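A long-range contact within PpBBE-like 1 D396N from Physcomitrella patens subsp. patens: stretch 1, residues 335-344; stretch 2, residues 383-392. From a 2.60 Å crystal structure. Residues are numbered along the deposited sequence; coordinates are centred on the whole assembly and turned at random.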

# COMPACT_ATOMS: atom_id res chain seq x y z
N SER A 335 11.17 5.19 1.13
CA SER A 335 11.39 3.75 1.01
C SER A 335 12.54 3.47 0.05
O SER A 335 13.01 4.36 -0.67
N ILE A 336 12.99 2.21 0.05
CA ILE A 336 14.07 1.77 -0.83
C ILE A 336 14.01 0.26 -0.95
O ILE A 336 13.44 -0.41 -0.10
N TYR A 337 14.60 -0.28 -2.02
CA TYR A 337 14.71 -1.73 -2.21
C TYR A 337 16.16 -2.18 -2.08
O TYR A 337 17.08 -1.49 -2.54
N VAL A 338 16.35 -3.34 -1.46
CA VAL A 338 17.66 -3.96 -1.27
C VAL A 338 17.64 -5.31 -1.97
O VAL A 338 16.69 -6.08 -1.81
N ASN A 339 18.68 -5.58 -2.75
CA ASN A 339 18.80 -6.83 -3.49
C ASN A 339 19.58 -7.86 -2.68
O ASN A 339 20.35 -7.52 -1.77
N GLY A 340 19.37 -9.13 -3.01
CA GLY A 340 20.16 -10.20 -2.42
C GLY A 340 21.65 -9.95 -2.65
O GLY A 340 22.03 -9.44 -3.70
N PRO A 341 22.50 -10.29 -1.68
CA PRO A 341 22.16 -10.95 -0.41
C PRO A 341 21.88 -9.96 0.70
O PRO A 341 21.85 -10.36 1.86
N GLY A 342 21.70 -8.69 0.35
CA GLY A 342 21.35 -7.69 1.34
C GLY A 342 22.42 -6.64 1.55
O GLY A 342 23.33 -6.47 0.73
N LEU A 343 22.32 -5.92 2.65
CA LEU A 343 23.35 -4.96 2.99
C LEU A 343 24.61 -5.69 3.44
O LEU A 343 24.54 -6.67 4.18
N SER A 344 25.75 -5.21 2.98
CA SER A 344 27.04 -5.59 3.54
C SER A 344 27.04 -5.35 5.04
O SER A 344 26.14 -4.68 5.56
N ALA A 383 3.02 -3.03 -14.59
CA ALA A 383 3.62 -1.76 -14.24
C ALA A 383 4.44 -1.85 -12.95
O ALA A 383 5.23 -0.95 -12.67
N PHE A 384 4.28 -2.91 -12.16
CA PHE A 384 5.07 -3.11 -10.95
C PHE A 384 6.35 -3.85 -11.31
O PHE A 384 6.31 -5.01 -11.75
N ILE A 385 7.50 -3.20 -11.10
CA ILE A 385 8.78 -3.68 -11.62
C ILE A 385 9.65 -4.36 -10.57
O ILE A 385 10.59 -5.08 -10.93
N HIS A 386 9.36 -4.17 -9.28
CA HIS A 386 10.27 -4.58 -8.22
C HIS A 386 10.12 -6.08 -7.97
O HIS A 386 9.51 -6.54 -7.01
N ARG A 387 10.72 -6.85 -8.88
CA ARG A 387 10.55 -8.30 -8.90
C ARG A 387 11.84 -9.04 -8.60
O ARG A 387 11.92 -10.25 -8.86
N ASN A 388 12.87 -8.35 -8.08
CA ASN A 388 14.18 -8.97 -7.91
C ASN A 388 14.91 -8.51 -6.65
O ASN A 388 16.14 -8.59 -6.58
N SER A 389 14.18 -8.05 -5.64
CA SER A 389 14.77 -7.59 -4.39
C SER A 389 14.67 -8.67 -3.33
O SER A 389 13.86 -9.60 -3.41
N LEU A 390 15.51 -8.53 -2.30
CA LEU A 390 15.34 -9.37 -1.12
C LEU A 390 14.27 -8.79 -0.20
O LEU A 390 13.38 -9.52 0.26
N TYR A 391 14.31 -7.48 0.05
CA TYR A 391 13.32 -6.83 0.90
C TYR A 391 13.24 -5.34 0.57
O TYR A 391 14.15 -4.78 -0.06
N SER A 392 12.14 -4.72 0.99
CA SER A 392 11.95 -3.28 0.94
C SER A 392 12.18 -2.69 2.32
O SER A 392 12.03 -3.39 3.33

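The two stretches meet as a short antiparallel pair, held together by backbone polar contacts around Val338. Its amide N donates to Tyr391 O at 3.0 Å in a nearly straight hydrogen bond, while Val338 O accepts a shorter one from Leu390 N, 2.8 Å, and a weak one from Tyr391 N at 3.3 Å. One carbonyl thus serves two successive amides. Next to this pair, Ser392 CA approaches Ile336 O at 3.4 Å in a CA-H...O contact. Tyr337 OH, His386 NE2 and Tyr391 OH find hydrogen-bond partners elsewhere in the structure.

The side chains of Tyr337 and Ser392 share one face of the sheet. Tyr337, the residue most covered by the opposing stretch, adopts an m rotamer, and its ring forms an offset stack with the imidazole of His386 (also m), centroids of the two rings 4.5 Å apart and planes inclined by 21°. His386 CB lies over a face of the tyrosine ring, 3.8 Å from its centroid. Further contacts surround this ring: Ser389 OG lies 3.4 Å from Tyr337 CD1, and Ser392 CB 3.6 Å from Tyr337 CE1, both serines being p. At its tip, Tyr337 OH comes within 3.5 Å of Phe384 CZ, the phenylalanine being t.

On the other face, Val338 (t) packs against Tyr391 (p). Val338 CB sits over the phenol ring, 4.0 Å from the Tyr391 centroid, and Val338 CG2 reaches Tyr391 CE1 at 3.6 Å. The ring extends onward to Leu343 (m, t), whose CG lies 3.5 Å from Tyr391 OH. The CA-to-CB bond of Leu390 (t, p) points toward the first stretch, with Leu390 CB 3.8 Å from Gly340 N and Leu390 CD2 3.7 Å from Pro341 O; the peptide bond before Pro341 is cis.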

# COMPACT_ATOMS: atom_id res chain seq x y z
CB SER A 335 10.12 3.01 0.57
OG SER A 335 9.91 3.12 -0.84
CB ILE A 336 15.45 2.24 -0.30
CG1 ILE A 336 16.40 2.56 -1.45
CG2 ILE A 336 16.02 1.23 0.67
CD1 ILE A 336 17.65 3.25 -1.01
CB TYR A 337 14.15 -2.16 -3.57
CG TYR A 337 12.65 -2.33 -3.58
CD1 TYR A 337 12.04 -3.46 -3.00
CD2 TYR A 337 11.83 -1.37 -4.18
CE1 TYR A 337 10.64 -3.61 -3.01
CE2 TYR A 337 10.44 -1.50 -4.19
CZ TYR A 337 9.85 -2.62 -3.61
OH TYR A 337 8.48 -2.72 -3.64
CB VAL A 338 18.00 -4.14 0.22
CG1 VAL A 338 19.38 -4.73 0.37
CG2 VAL A 338 17.90 -2.81 0.96
CB ASN A 339 19.50 -6.61 -4.82
CG ASN A 339 18.65 -5.86 -5.81
OD1 ASN A 339 17.43 -5.78 -5.68
ND2 ASN A 339 19.30 -5.29 -6.82
CB PRO A 341 23.42 -11.75 -0.10
CG PRO A 341 24.53 -10.87 -0.63
CD PRO A 341 23.96 -10.13 -1.83
CB LEU A 343 22.85 -4.00 4.08
CG LEU A 343 21.60 -3.18 3.76
CD1 LEU A 343 21.14 -2.40 4.97
CD2 LEU A 343 21.85 -2.26 2.58
CB SER A 344 28.17 -4.79 2.89
OG SER A 344 28.07 -3.40 3.20
CB ALA A 383 2.54 -0.69 -14.09
CB PHE A 384 4.27 -3.87 -9.89
CG PHE A 384 4.91 -3.86 -8.54
CD1 PHE A 384 5.86 -4.82 -8.19
CD2 PHE A 384 4.58 -2.88 -7.61
CE1 PHE A 384 6.46 -4.80 -6.94
CE2 PHE A 384 5.18 -2.85 -6.35
CZ PHE A 384 6.12 -3.83 -6.02
CB ILE A 385 9.57 -2.53 -12.28
CG1 ILE A 385 10.01 -1.49 -11.23
CG2 ILE A 385 8.76 -1.86 -13.40
CD1 ILE A 385 11.04 -0.48 -11.75
CB HIS A 386 9.99 -3.75 -6.97
CG HIS A 386 9.73 -2.31 -7.27
ND1 HIS A 386 10.71 -1.46 -7.75
CD2 HIS A 386 8.59 -1.58 -7.22
CE1 HIS A 386 10.19 -0.27 -7.96
NE2 HIS A 386 8.90 -0.31 -7.64
CB ARG A 387 10.00 -8.73 -10.26
CG ARG A 387 8.75 -7.98 -10.69
CD ARG A 387 7.57 -8.42 -9.87
NE ARG A 387 6.32 -7.92 -10.41
CZ ARG A 387 5.13 -8.22 -9.91
NH1 ARG A 387 5.06 -9.02 -8.85
NH2 ARG A 387 4.02 -7.72 -10.45
CB ASN A 388 15.06 -8.71 -9.13
CG ASN A 388 16.14 -9.76 -9.31
OD1 ASN A 388 15.87 -10.97 -9.19
ND2 ASN A 388 17.35 -9.33 -9.59
CB SER A 389 14.05 -6.34 -3.89
OG SER A 389 12.76 -6.74 -3.44
CB LEU A 390 16.68 -9.52 -0.38
CG LEU A 390 16.74 -10.47 0.81
CD1 LEU A 390 16.27 -11.89 0.44
CD2 LEU A 390 18.15 -10.47 1.41
CB TYR A 391 13.63 -7.05 2.39
CG TYR A 391 14.98 -6.55 2.84
CD1 TYR A 391 15.16 -5.21 3.19
CD2 TYR A 391 16.07 -7.41 2.94
CE1 TYR A 391 16.39 -4.75 3.61
CE2 TYR A 391 17.30 -6.96 3.36
CZ TYR A 391 17.46 -5.63 3.69
OH TYR A 391 18.69 -5.15 4.11
CB SER A 392 10.54 -2.93 0.48
OG SER A 392 9.58 -3.48 1.38